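Local atomic coordinates of extracellular ligand-binding receptor (Rhodopseudomonas palustris, PDB entry 4F06), a protein that binds p-hydroxybenzoic acid and probably delivers such lignin-derived aromatic acids to an ABC transporter as its solute-binding component. Residues A[46-51]-A[65-70]; A[74-79]-A[86-91]; A[125-130]-A[156-161]; A[234-239]-A[254-259]. One frame throughout, in Å; residues are numbered along the deposited sequence. Where two conformers were deposited one is given.

Contact 1: A[46-51]-A[65-70]. With SO4 (sulfate ion), chain H.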
loop_
_atom_site.group_PDB
_atom_site.type_symbol
_atom_site.label_atom_id
_atom_site.label_comp_id
_atom_site.label_asym_id
_atom_site.label_seq_id
_atom_site.Cartn_x
_atom_site.Cartn_y
_atom_site.Cartn_z
ATOM N N GLU A 46 -22.046 -8.711 -3.739
ATOM C CA GLU A 46 -22.251 -7.269 -3.828
ATOM C C GLU A 46 -21.262 -6.572 -2.882
ATOM O O GLU A 46 -21.215 -6.908 -1.703
ATOM C CB GLU A 46 -23.705 -6.911 -3.412
ATOM C CG GLU A 46 -24.020 -5.430 -3.459
ATOM C CD GLU A 46 -25.403 -5.101 -2.937
ATOM O OE1 GLU A 46 -26.283 -6.010 -2.817
ATOM O OE2 GLU A 46 -25.627 -3.897 -2.648
ATOM N N PHE A 47 -20.559 -5.563 -3.390
ATOM C CA PHE A 47 -19.656 -4.743 -2.597
ATOM C C PHE A 47 -20.376 -3.473 -2.174
ATOM O O PHE A 47 -21.017 -2.799 -2.998
ATOM C CB PHE A 47 -18.417 -4.441 -3.429
ATOM C CG PHE A 47 -17.578 -5.665 -3.721
ATOM C CD1 PHE A 47 -17.832 -6.455 -4.864
ATOM C CD2 PHE A 47 -16.495 -6.011 -2.869
ATOM C CE1 PHE A 47 -17.075 -7.597 -5.127
ATOM C CE2 PHE A 47 -15.736 -7.155 -3.153
ATOM C CZ PHE A 47 -16.012 -7.931 -4.284
ATOM N N VAL A 48 -20.270 -3.168 -0.877
ATOM C CA VAL A 48 -20.915 -2.017 -0.189
ATOM C C VAL A 48 -19.787 -1.129 0.370
ATOM O O VAL A 48 -18.938 -1.625 1.107
ATOM C CB VAL A 48 -21.822 -2.510 0.976
ATOM C CG1 VAL A 48 -22.562 -1.327 1.630
ATOM C CG2 VAL A 48 -22.797 -3.584 0.463
ATOM N N TYR A 49 -19.761 0.159 0.014
ATOM C CA TYR A 49 -18.633 1.029 0.370
ATOM C C TYR A 49 -18.993 1.971 1.506
ATOM O O TYR A 49 -20.076 2.576 1.512
ATOM C CB TYR A 49 -18.171 1.847 -0.872
ATOM C CG TYR A 49 -17.684 0.940 -1.977
ATOM C CD1 TYR A 49 -18.572 0.388 -2.901
ATOM C CD2 TYR A 49 -16.330 0.607 -2.063
ATOM C CE1 TYR A 49 -18.101 -0.468 -3.893
ATOM C CE2 TYR A 49 -15.870 -0.247 -3.052
ATOM C CZ TYR A 49 -16.753 -0.783 -3.945
ATOM O OH TYR A 49 -16.291 -1.636 -4.934
ATOM N N ARG A 50 -18.061 2.165 2.429
ATOM C CA ARG A 50 -18.244 3.114 3.518
ATOM C C ARG A 50 -16.969 3.946 3.636
ATOM O O ARG A 50 -15.860 3.491 3.294
ATOM C CB ARG A 50 -18.496 2.354 4.833
ATOM C CG ARG A 50 -19.795 1.555 4.881
ATOM C CD ARG A 50 -21.012 2.481 4.797
ATOM N NE ARG A 50 -22.289 1.741 4.847
ATOM C CZ ARG A 50 -23.037 1.446 3.796
ATOM N NH1 ARG A 50 -22.646 1.809 2.573
ATOM N NH2 ARG A 50 -24.188 0.789 3.976
ATOM N N ASP A 51 -17.110 5.167 4.159
ATOM C CA ASP A 51 -16.044 6.167 4.060
ATOM C C ASP A 51 -15.272 6.347 5.377
ATOM O O ASP A 51 -15.755 6.909 6.361
ATOM C CB ASP A 51 -16.700 7.475 3.601
ATOM C CG ASP A 51 -15.728 8.552 3.242
ATOM O OD1 ASP A 51 -14.475 8.346 3.222
ATOM O OD2 ASP A 51 -16.257 9.646 2.943
ATOM N N GLN A 65 -18.920 -2.247 12.327
ATOM C CA GLN A 65 -20.036 -2.837 13.072
ATOM C C GLN A 65 -21.354 -2.629 12.323
ATOM O O GLN A 65 -22.173 -3.545 12.298
ATOM C CB GLN A 65 -20.110 -2.240 14.480
ATOM C CG GLN A 65 -18.938 -2.707 15.308
ATOM C CD GLN A 65 -18.823 -2.048 16.652
ATOM O OE1 GLN A 65 -19.262 -0.901 16.838
ATOM N NE2 GLN A 65 -18.250 -2.789 17.620
ATOM N N GLU A 66 -21.578 -1.457 11.713
ATOM C CA GLU A 66 -22.803 -1.261 10.933
ATOM C C GLU A 66 -22.848 -2.213 9.742
ATOM O O GLU A 66 -23.903 -2.755 9.378
ATOM C CB GLU A 66 -22.899 0.200 10.446
ATOM C CG GLU A 66 -24.164 0.499 9.621
ATOM C CD GLU A 66 -24.115 0.385 8.041
ATOM O OE1 GLU A 66 -23.092 0.206 7.352
ATOM O OE2 GLU A 66 -25.184 0.521 7.393
ATOM N N LEU A 67 -21.718 -2.381 9.062
ATOM C CA LEU A 67 -21.706 -3.297 7.906
ATOM C C LEU A 67 -22.011 -4.749 8.358
ATOM O O LEU A 67 -22.750 -5.462 7.686
ATOM C CB LEU A 67 -20.350 -3.261 7.200
ATOM C CG LEU A 67 -20.125 -1.987 6.373
ATOM C CD1 LEU A 67 -18.617 -1.749 6.144
ATOM C CD2 LEU A 67 -20.914 -2.094 5.081
ATOM N N ILE A 68 -21.449 -5.167 9.505
ATOM C CA ILE A 68 -21.695 -6.514 10.023
ATOM C C ILE A 68 -23.168 -6.681 10.421
ATOM O O ILE A 68 -23.799 -7.698 10.076
ATOM C CB ILE A 68 -20.765 -6.792 11.233
ATOM C CG1 ILE A 68 -19.303 -6.969 10.751
ATOM C CG2 ILE A 68 -21.165 -8.053 12.021
ATOM C CD1 ILE A 68 -18.251 -6.813 11.832
ATOM N N VAL A 69 -23.724 -5.694 11.138
ATOM C CA VAL A 69 -25.080 -5.847 11.691
ATOM C C VAL A 69 -26.199 -5.508 10.689
ATOM O O VAL A 69 -27.167 -6.261 10.544
ATOM C CB VAL A 69 -25.220 -5.009 12.974
ATOM C CG1 VAL A 69 -26.665 -4.989 13.443
ATOM C CG2 VAL A 69 -24.315 -5.558 14.061
ATOM N N LYS A 70 -26.063 -4.368 10.014
ATOM C CA LYS A 70 -27.162 -3.895 9.177
ATOM C C LYS A 70 -27.069 -4.471 7.769
ATOM O O LYS A 70 -28.071 -4.851 7.200
ATOM C CB LYS A 70 -27.222 -2.364 9.193
ATOM C CG LYS A 70 -27.347 -1.795 10.599
ATOM C CD LYS A 70 -28.627 -2.272 11.282
ATOM C CE LYS A 70 -29.107 -1.307 12.350
ATOM N NZ LYS A 70 -28.002 -0.948 13.271
HETATM S S SO4 H . -25.470 0.985 0.220
HETATM O O1 SO4 H . -26.506 1.943 -0.251
HETATM O O2 SO4 H . -25.776 0.593 1.626
HETATM O O3 SO4 H . -25.504 -0.234 -0.638
HETATM O O4 SO4 H . -24.109 1.593 0.134
#

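Contact 2: A[74-79]-A[86-91]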
loop_
_atom_site.group_PDB
_atom_site.type_symbol
_atom_site.label_atom_id
_atom_site.label_comp_id
_atom_site.label_asym_id
_atom_site.label_seq_id
_atom_site.Cartn_x
_atom_site.Cartn_y
_atom_site.Cartn_z
ATOM N N GLN A 74 -20.547 -10.791 4.919
ATOM C CA GLN A 74 -19.750 -11.963 5.261
ATOM C C GLN A 74 -18.263 -11.659 5.325
ATOM O O GLN A 74 -17.484 -12.432 5.924
ATOM C CB GLN A 74 -19.994 -13.119 4.304
ATOM C CG GLN A 74 -21.332 -13.796 4.481
ATOM C CD GLN A 74 -21.354 -15.127 3.749
ATOM O OE1 GLN A 74 -20.322 -15.745 3.571
ATOM N NE2 GLN A 74 -22.518 -15.586 3.374
ATOM N N TYR A 75 -17.820 -10.548 4.685
ATOM C CA TYR A 75 -16.400 -10.183 4.574
ATOM C C TYR A 75 -16.303 -8.674 4.687
ATOM O O TYR A 75 -17.203 -7.966 4.225
ATOM C CB TYR A 75 -15.821 -10.606 3.200
ATOM C CG TYR A 75 -15.904 -12.105 2.997
ATOM C CD1 TYR A 75 -14.918 -12.960 3.523
ATOM C CD2 TYR A 75 -17.026 -12.661 2.404
ATOM C CE1 TYR A 75 -15.067 -14.343 3.447
ATOM C CE2 TYR A 75 -17.181 -14.030 2.309
ATOM C CZ TYR A 75 -16.222 -14.867 2.848
ATOM O OH TYR A 75 -16.335 -16.255 2.841
ATOM N N LEU A 76 -15.196 -8.233 5.285
ATOM C CA LEU A 76 -14.840 -6.801 5.278
ATOM C C LEU A 76 -13.550 -6.650 4.446
ATOM O O LEU A 76 -12.780 -7.618 4.261
ATOM C CB LEU A 76 -14.568 -6.292 6.718
ATOM C CG LEU A 76 -15.835 -6.115 7.553
ATOM C CD1 LEU A 76 -15.492 -6.065 9.031
ATOM C CD2 LEU A 76 -16.545 -4.831 7.125
ATOM N N ALA A 77 -13.308 -5.444 3.965
ATOM C CA ALA A 77 -12.134 -5.212 3.131
ATOM C C ALA A 77 -11.790 -3.744 3.136
ATOM O O ALA A 77 -12.640 -2.892 3.442
ATOM C CB ALA A 77 -12.379 -5.641 1.679
ATOM N N GLY A 78 -10.541 -3.444 2.779
ATOM C CA GLY A 78 -10.143 -2.055 2.542
ATOM C C GLY A 78 -9.131 -1.611 3.557
ATOM O O GLY A 78 -8.118 -2.306 3.793
ATOM N N LEU A 79 -9.433 -0.474 4.196
ATOM C CA LEU A 79 -8.672 0.107 5.329
ATOM C C LEU A 79 -7.394 0.753 4.841
ATOM O O LEU A 79 -6.313 0.122 4.770
ATOM C CB LEU A 79 -8.453 -0.876 6.508
ATOM C CG LEU A 79 -9.703 -1.331 7.277
ATOM C CD1 LEU A 79 -10.381 -0.124 7.948
ATOM C CD2 LEU A 79 -10.677 -2.169 6.459
HETATM N N MSE A 86 -6.377 -1.227 12.763
HETATM C CA MSE A 86 -6.215 -1.705 14.134
HETATM C C MSE A 86 -7.482 -1.665 14.953
HETATM O O MSE A 86 -7.677 -2.520 15.821
HETATM C CB MSE A 86 -5.123 -0.893 14.840
HETATM C CG MSE A 86 -3.708 -1.014 14.277
HETATM SE SE MSE A 86 -2.966 -2.741 14.578
HETATM C CE MSE A 86 -1.100 -2.266 14.139
ATOM N N ALA A 87 -8.336 -0.684 14.698
ATOM C CA ALA A 87 -9.596 -0.561 15.429
ATOM C C ALA A 87 -10.575 -1.668 15.054
ATOM O O ALA A 87 -11.352 -2.118 15.896
ATOM C CB ALA A 87 -10.204 0.816 15.154
ATOM N N VAL A 88 -10.537 -2.108 13.805
ATOM C CA VAL A 88 -11.498 -3.108 13.313
ATOM C C VAL A 88 -11.026 -4.536 13.652
ATOM O O VAL A 88 -11.841 -5.402 13.957
ATOM C CB VAL A 88 -11.709 -2.937 11.788
ATOM C CG1 VAL A 88 -12.594 -4.045 11.252
ATOM C CG2 VAL A 88 -12.331 -1.577 11.530
ATOM N N ALA A 89 -9.703 -4.765 13.648
ATOM C CA ALA A 89 -9.140 -6.119 13.828
ATOM C C ALA A 89 -9.727 -6.933 15.004
ATOM O O ALA A 89 -10.062 -8.103 14.804
ATOM C CB ALA A 89 -7.633 -6.011 13.962
ATOM N N PRO A 90 -9.844 -6.339 16.213
ATOM C CA PRO A 90 -10.268 -7.160 17.378
ATOM C C PRO A 90 -11.751 -7.598 17.241
ATOM O O PRO A 90 -12.169 -8.482 17.991
ATOM C CB PRO A 90 -9.951 -6.284 18.633
ATOM C CG PRO A 90 -9.785 -4.923 18.090
ATOM C CD PRO A 90 -9.427 -4.979 16.642
ATOM N N LEU A 91 -12.563 -7.050 16.313
ATOM C CA LEU A 91 -14.011 -7.362 16.148
ATOM C C LEU A 91 -14.197 -8.674 15.416
ATOM O O LEU A 91 -15.252 -9.297 15.492
ATOM C CB LEU A 91 -14.780 -6.215 15.310
ATOM C CG LEU A 91 -14.635 -4.789 15.763
ATOM C CD1 LEU A 91 -15.348 -3.955 14.756
ATOM C CD2 LEU A 91 -15.292 -4.670 17.128
#

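Contact 3: A[125-130]-A[156-161]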
loop_
_atom_site.group_PDB
_atom_site.type_symbol
_atom_site.label_atom_id
_atom_site.label_comp_id
_atom_site.label_asym_id
_atom_site.label_seq_id
_atom_site.Cartn_x
_atom_site.Cartn_y
_atom_site.Cartn_z
ATOM N N GLN A 125 8.564 -4.655 4.156
ATOM C CA GLN A 125 8.703 -5.346 2.884
ATOM C C GLN A 125 9.295 -4.438 1.796
ATOM O O GLN A 125 10.208 -4.847 1.082
ATOM C CB GLN A 125 7.327 -5.854 2.466
ATOM C CG GLN A 125 7.310 -6.740 1.214
ATOM C CD GLN A 125 5.907 -7.300 1.042
ATOM O OE1 GLN A 125 4.897 -6.567 1.147
ATOM N NE2 GLN A 125 5.817 -8.597 0.806
ATOM N N ASN A 126 8.809 -3.197 1.694
ATOM C CA ASN A 126 9.324 -2.255 0.703
ATOM C C ASN A 126 10.577 -1.524 1.179
ATOM O O ASN A 126 11.405 -1.103 0.349
ATOM C CB ASN A 126 8.263 -1.219 0.300
ATOM C CG ASN A 126 7.146 -1.785 -0.571
ATOM O OD1 ASN A 126 5.931 -1.401 -0.435
ATOM N ND2 ASN A 126 7.528 -2.632 -1.481
ATOM N N THR A 127 10.764 -1.363 2.496
ATOM C CA THR A 127 11.891 -0.556 3.002
ATOM C C THR A 127 13.213 -1.308 3.029
ATOM O O THR A 127 14.277 -0.712 2.804
ATOM C CB THR A 127 11.553 -0.011 4.405
ATOM O OG1 THR A 127 10.437 0.859 4.301
ATOM C CG2 THR A 127 12.734 0.788 4.986
ATOM N N VAL A 128 13.187 -2.612 3.324
ATOM C CA VAL A 128 14.474 -3.346 3.348
ATOM C C VAL A 128 15.170 -3.205 1.977
ATOM O O VAL A 128 16.373 -2.915 1.950
ATOM C CB VAL A 128 14.213 -4.795 3.806
ATOM C CG1 VAL A 128 15.398 -5.714 3.465
ATOM C CG2 VAL A 128 13.936 -4.811 5.320
ATOM N N PRO A 129 14.462 -3.388 0.828
ATOM C CA PRO A 129 15.153 -3.131 -0.448
ATOM C C PRO A 129 15.622 -1.686 -0.628
ATOM O O PRO A 129 16.661 -1.472 -1.251
ATOM C CB PRO A 129 14.092 -3.541 -1.494
ATOM C CG PRO A 129 13.334 -4.656 -0.795
ATOM C CD PRO A 129 13.188 -4.104 0.619
ATOM N N ALA A 130 14.877 -0.701 -0.117
ATOM C CA ALA A 130 15.314 0.691 -0.229
ATOM C C ALA A 130 16.652 0.865 0.451
ATOM O O ALA A 130 17.518 1.585 -0.088
ATOM C CB ALA A 130 14.290 1.639 0.375
ATOM N N GLU A 156 11.099 3.585 9.559
ATOM C CA GLU A 156 12.321 4.058 10.185
ATOM C C GLU A 156 13.136 2.889 10.746
ATOM O O GLU A 156 14.362 2.835 10.555
ATOM C CB GLU A 156 11.968 5.071 11.281
ATOM C CG GLU A 156 13.187 5.521 12.081
ATOM C CD GLU A 156 12.830 6.463 13.208
ATOM O OE1 GLU A 156 11.675 6.756 13.425
ATOM O OE2 GLU A 156 13.765 6.863 13.940
ATOM N N THR A 157 12.488 1.997 11.493
ATOM C CA THR A 157 13.176 0.859 12.141
ATOM C C THR A 157 13.793 -0.038 11.068
ATOM O O THR A 157 14.973 -0.414 11.151
ATOM C CB THR A 157 12.164 0.083 12.986
ATOM O OG1 THR A 157 11.645 0.973 13.980
ATOM C CG2 THR A 157 12.857 -1.099 13.629
ATOM N N ALA A 158 13.016 -0.333 10.015
ATOM C CA ALA A 158 13.512 -1.207 8.953
ATOM C C ALA A 158 14.713 -0.593 8.247
ATOM O O ALA A 158 15.720 -1.275 7.944
ATOM C CB ALA A 158 12.400 -1.454 7.937
ATOM N N PHE A 159 14.633 0.711 7.936
ATOM C CA PHE A 159 15.740 1.341 7.222
ATOM C C PHE A 159 16.991 1.410 8.110
ATOM O O PHE A 159 18.096 1.074 7.649
ATOM C CB PHE A 159 15.371 2.759 6.723
ATOM C CG PHE A 159 16.356 3.267 5.729
ATOM C CD1 PHE A 159 17.539 3.886 6.129
ATOM C CD2 PHE A 159 16.131 3.076 4.374
ATOM C CE1 PHE A 159 18.480 4.319 5.192
ATOM C CE2 PHE A 159 17.041 3.535 3.424
ATOM C CZ PHE A 159 18.232 4.134 3.836
ATOM N N LYS A 160 16.843 1.867 9.362
ATOM C CA LYS A 160 18.018 1.936 10.265
ATOM C C LYS A 160 18.667 0.573 10.360
ATOM O O LYS A 160 19.902 0.484 10.200
ATOM C CB LYS A 160 17.586 2.332 11.675
ATOM C CG LYS A 160 17.357 3.787 11.870
ATOM C CD LYS A 160 16.910 4.036 13.314
ATOM C CE LYS A 160 16.789 5.527 13.611
ATOM N NZ LYS A 160 16.490 5.718 15.066
ATOM N N LYS A 161 17.894 -0.482 10.644
ATOM C CA LYS A 161 18.507 -1.785 10.893
ATOM C C LYS A 161 19.235 -2.289 9.651
ATOM O O LYS A 161 20.361 -2.818 9.731
ATOM C CB LYS A 161 17.438 -2.789 11.349
ATOM C CG LYS A 161 16.979 -2.579 12.785
ATOM C CD LYS A 161 16.036 -3.645 13.296
ATOM C CE LYS A 161 15.649 -3.342 14.736
ATOM N NZ LYS A 161 14.815 -4.467 15.242
#

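Contact 4: A[234-239]-A[254-259]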
loop_
_atom_site.group_PDB
_atom_site.type_symbol
_atom_site.label_atom_id
_atom_site.label_comp_id
_atom_site.label_asym_id
_atom_site.label_seq_id
_atom_site.Cartn_x
_atom_site.Cartn_y
_atom_site.Cartn_z
ATOM N N VAL A 234 5.523 8.689 -4.319
ATOM C CA VAL A 234 5.539 9.058 -5.730
ATOM C C VAL A 234 4.444 8.329 -6.495
ATOM O O VAL A 234 4.611 7.914 -7.624
ATOM C CB VAL A 234 6.911 8.856 -6.373
ATOM C CG1 VAL A 234 7.901 9.906 -5.872
ATOM C CG2 VAL A 234 7.432 7.449 -6.109
ATOM N N THR A 235 3.261 8.236 -5.912
ATOM C CA THR A 235 2.150 7.594 -6.611
ATOM C C THR A 235 1.852 8.277 -7.931
ATOM O O THR A 235 1.947 9.503 -8.081
ATOM C CB THR A 235 0.889 7.430 -5.775
ATOM O OG1 THR A 235 0.389 8.699 -5.395
ATOM C CG2 THR A 235 1.174 6.572 -4.533
ATOM N N GLU A 236 1.486 7.462 -8.932
ATOM C CA GLU A 236 1.409 7.927 -10.304
ATOM C C GLU A 236 0.535 9.164 -10.490
ATOM O O GLU A 236 0.917 10.055 -11.255
ATOM C CB GLU A 236 1.041 6.773 -11.250
ATOM C CG GLU A 236 2.214 5.824 -11.496
ATOM C CD GLU A 236 2.338 4.725 -10.451
ATOM O OE1 GLU A 236 1.610 4.713 -9.388
ATOM O OE2 GLU A 236 3.185 3.849 -10.682
ATOM N N PRO A 237 -0.670 9.211 -9.866
ATOM C CA PRO A 237 -1.501 10.406 -10.144
ATOM C C PRO A 237 -0.914 11.709 -9.658
ATOM O O PRO A 237 -1.323 12.767 -10.139
ATOM C CB PRO A 237 -2.815 10.090 -9.425
ATOM C CG PRO A 237 -2.825 8.563 -9.433
ATOM C CD PRO A 237 -1.405 8.177 -9.133
ATOM N N ASP A 238 0.069 11.661 -8.765
ATOM C CA ASP A 238 0.739 12.911 -8.348
ATOM C C ASP A 238 1.974 13.219 -9.152
ATOM O O ASP A 238 2.496 14.320 -9.024
ATOM C CB ASP A 238 1.009 12.940 -6.854
ATOM C CG ASP A 238 -0.119 13.617 -6.063
ATOM O OD1 ASP A 238 -0.904 14.429 -6.629
ATOM O OD2 ASP A 238 -0.193 13.395 -4.845
ATOM N N LEU A 239 2.437 12.309 -10.012
ATOM C CA LEU A 239 3.658 12.610 -10.797
ATOM C C LEU A 239 3.469 13.897 -11.630
ATOM O O LEU A 239 4.363 14.730 -11.633
ATOM C CB LEU A 239 4.103 11.415 -11.643
ATOM C CG LEU A 239 4.633 10.228 -10.799
ATOM C CD1 LEU A 239 5.026 9.110 -11.758
ATOM C CD2 LEU A 239 5.821 10.611 -9.921
ATOM N N HIS A 254 6.031 -2.328 -4.571
ATOM C CA HIS A 254 5.516 -3.594 -5.096
ATOM C C HIS A 254 4.667 -3.438 -6.368
ATOM O O HIS A 254 4.347 -4.429 -7.004
ATOM C CB HIS A 254 4.686 -4.280 -3.988
ATOM C CG HIS A 254 3.583 -3.389 -3.551
ATOM N ND1 HIS A 254 3.815 -2.185 -2.916
ATOM C CD2 HIS A 254 2.227 -3.470 -3.788
ATOM C CE1 HIS A 254 2.641 -1.542 -2.777
ATOM N NE2 HIS A 254 1.660 -2.320 -3.286
ATOM N N TYR A 255 4.287 -2.216 -6.722
ATOM C CA TYR A 255 3.461 -2.020 -7.908
ATOM C C TYR A 255 3.807 -0.711 -8.576
ATOM O O TYR A 255 3.877 0.332 -7.912
ATOM C CB TYR A 255 1.939 -2.051 -7.584
ATOM C CG TYR A 255 1.089 -1.884 -8.844
ATOM C CD1 TYR A 255 1.109 -2.869 -9.838
ATOM C CD2 TYR A 255 0.343 -0.717 -9.088
ATOM C CE1 TYR A 255 0.381 -2.721 -11.016
ATOM C CE2 TYR A 255 -0.415 -0.595 -10.268
ATOM C CZ TYR A 255 -0.347 -1.573 -11.236
ATOM O OH TYR A 255 -1.063 -1.407 -12.406
ATOM N N ALA A 256 3.897 -0.755 -9.908
ATOM C CA ALA A 256 3.941 0.443 -10.759
ATOM C C ALA A 256 2.909 0.292 -11.862
ATOM O O ALA A 256 2.786 -0.792 -12.442
ATOM C CB ALA A 256 5.330 0.673 -11.383
ATOM N N VAL A 257 2.203 1.369 -12.182
ATOM C CA VAL A 257 1.231 1.343 -13.276
ATOM C C VAL A 257 1.948 0.957 -14.578
ATOM O O VAL A 257 1.364 0.300 -15.451
ATOM C CB VAL A 257 0.533 2.696 -13.406
ATOM C CG1 VAL A 257 -0.364 2.754 -14.637
ATOM C CG2 VAL A 257 -0.265 2.964 -12.136
ATOM N N SER A 258 3.227 1.316 -14.688
ATOM C CA SER A 258 4.034 1.004 -15.877
ATOM C C SER A 258 4.528 -0.446 -15.903
ATOM O O SER A 258 5.237 -0.842 -16.854
ATOM C CB SER A 258 5.248 1.901 -15.913
ATOM O OG SER A 258 6.142 1.534 -14.873
ATOM N N HIS A 259 4.179 -1.286 -14.919
ATOM C CA HIS A 259 4.744 -2.642 -14.903
ATOM C C HIS A 259 4.529 -3.347 -16.235
ATOM O O HIS A 259 3.378 -3.439 -16.721
ATOM C CB HIS A 259 4.137 -3.467 -13.743
ATOM C CG HIS A 259 4.743 -4.829 -13.621
ATOM N ND1 HIS A 259 6.060 -5.014 -13.286
ATOM C CD2 HIS A 259 4.182 -6.085 -13.783
ATOM C CE1 HIS A 259 6.317 -6.334 -13.239
ATOM N NE2 HIS A 259 5.178 -6.997 -13.537
HETATM O O HOH W 1 4.460 3.928 -13.229
HETATM O O HOH W 2 2.219 2.695 -7.366
#

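Contact 1: A[46-51]-A[65-70]
R50 reaches from strand 46-51 to E66 on helix 65-69 and forms the charged half of this contact. R50 NE donates to E66 OE1 at 3.0 Å with an N-H...O angle of 161°, a hydrogen bond that is also a salt bridge. OE1 is met on its syn side, but from 35° out of the carboxylate plane, and the carboxylate and guanidinium planes are 39° apart; the pair is therefore twisted, and it rests on one bond, not on a flat two-bond fork. The other nitrogens of R50 turn to a sulfate ion, probably from the crystallisation liquor: R50 NH1 lies 2.9 Å from sulfate O4 and R50 NH2 2.8 Å from sulfate O2. NH1 also donates to the backbone O of Y49, so bonds at three places fix the rotation of the group. With an alanine here, E66 would probably lose its partner across the contact and the sulfate two of its donors.

The apolar half centres on L67. L67 CD1 packs 3.7 Å from R50 CG, while CD2 stands over one guanidinium face, offset toward the rim. In the conformer given, V48 CG1 comes within 3.9 Å of L67 CD2, a contact its second conformer leaves less certain.

Strand and helix run roughly antiparallel, their short axes 10.4 Å apart at closest approach. V48 and R50 hydrogen-bond through their backbones to strand 5-12 on one flank, and beyond the contact L67 packs on L76 of strand 75-78, so helix 57-69 covers this face of the parallel sheet core.

Contact 2: A[74-79]-A[86-91]
V88 presents both of its methyls to segment 74-79, CG1 to L76 and CG2 to L79, and these two meetings make up the contact. V88 CG1 lies 4.2 Å from L76 CD1, and V88 CG2 lies 4.3 Å from L79 CD1. Both are methyl-to-methyl approaches at loose van der Waals range, and no hydrogen bond crosses between the segments; the total area buried is correspondingly modest, 106 Å².

The torsion of V88 explains the division of labour. CG1 is anti to the backbone N (chi1 175°), which leaves CG2 on the other branch, beside that nitrogen, and the isopropyl group spreads across the two leucines. L76 crosses V88 obliquely, offering one methyl. All three side chains leave their backbones toward the other segment, and all three are buried, so the interaction is purely hydrophobic.

Between the two leucines, G78 carries the chain out of the strand. Its backbone angles (phi 115°, psi -128°) leave no room for a side chain beside the carbonyl O of A77, so a glycine is needed here. This change of direction is consistent with L79, just beyond the strand, facing the helix as L76 does. Y80, F81 and T82, which line one of the two p-hydroxybenzoic acid sites, follow directly.

The strand 75-78 thus runs through a short connection into helix 82-88, whose last turn folds back against it. L79 and V88 both also touch M99 of the adjacent strand 99-101, whereas helix 57-69 adjoins L76, placing the cluster between a sheet face and two helices.

Contact 3: A[125-130]-A[156-161]
T127 turns its methyl, not its hydroxyl, into the groove between A158 and F159. T127 CG2 is anti to the backbone N and comes to 3.7 Å from A158 CB, reaching 3.5 Å from the backbone N of F159, so it lies almost on the neighbouring helix's main chain. OG1, on the other branch, bonds to the carbonyl O of M123 one turn earlier in its own helix, which satisfies the hydroxyl and fixes which way the methyl faces.

F159 flanks the same methyl. F159 CB is 3.7 Å from T127 CG2, and the methyl meets the ring at the edge, near its plane. With CG anti to the backbone N (chi1 -166°), the ring swings along helix 125-130 until F159 CE2 is 4.0 Å from A130 C; that approach is oblique. The ring also stacks with F199, outside the two helices.

The short axes approach to 8.3 Å at a crossing angle of -28°, and the CA atoms of T127 and F159 are 6.0 Å apart; the small A158 and T127 at the interface are consistent with this closeness.

Helices 123-136 and 150-165 stand on either side of strand 141-147 in the chain, and F159 packs on V142 and I144 of that strand. Two near-parallel helices joined through a strand of the sheet they cover are characteristic of the alpha/beta lobes of periplasmic binding proteins.

Contact 4: A[234-239]-A[254-259]
Two loops that follow neighbouring parallel strands, 226-230 and 250-253, meet here, and a single carboxylate ties them together. E236, at the start of a 3-10 segment, accepts the backbone N-H of V257 on OE2, with V257 N and E236 OE2 3.1 Å apart. The bond is straight (164°) but arrives 64° out of the carboxylate plane, so the donor sits above the group.

Two waters extend the grip. One donates to E236 OE2 at 2.8 Å and accepts from the N of S258; the other donates to E236 OE1 at 2.9 Å and to the carbonyl O of Y255. Both carboxylate oxygens are thus engaged, and one side chain is linked to the backbone of V257 directly and to those of Y255 and S258 through water. The donors around OE2 are consistent with a charged carboxylate.

The side chain gets there by bending at chi2 (86°), and it slides past V257 in the opposite direction. V257 CG2, anti to its own carbonyl carbon, packs against the carboxylate carbon E236 CD at 3.6 Å, and E236 OE2 also lies 3.5 Å from A256 CA. Were E236 replaced by an alanine, the V257 N-H would probably be left without its acceptor and the two waters without a shared carboxylate.

A256 to H259 forms a type I beta turn, closed by H259 N to A256 O at 2.9 Å, so E236 accepts the amide of the turn's second residue, V257. Such connections at the C-terminal ends of parallel strands are typical of the alpha/beta lobes of this fold, and in this family it is from such strand ends that the ligand cleft is lined.

Overall arrangement
Contacts 1 and 2 touch and share one sheet: L67 CD1 lies 3.8 Å from L76 CD2, and helix 57-69 leads on to strand 75-78. Contacts 3 and 4 belong to the second, larger sheet region, and they meet where N126 OD1 comes 3.4 Å from H254 ND1. Between these pairs there is no touch; contacts 2 and 4 are about 12 Å apart at their nearest atoms, and the centres of contacts 1 and 3 lie 35 Å apart on opposite sides of the chain's centre. The side chains of L79, T127 and E236 stand about 8, 10 and 11 Å from a bound p-hydroxybenzoic acid, near it but not among the residues that line it.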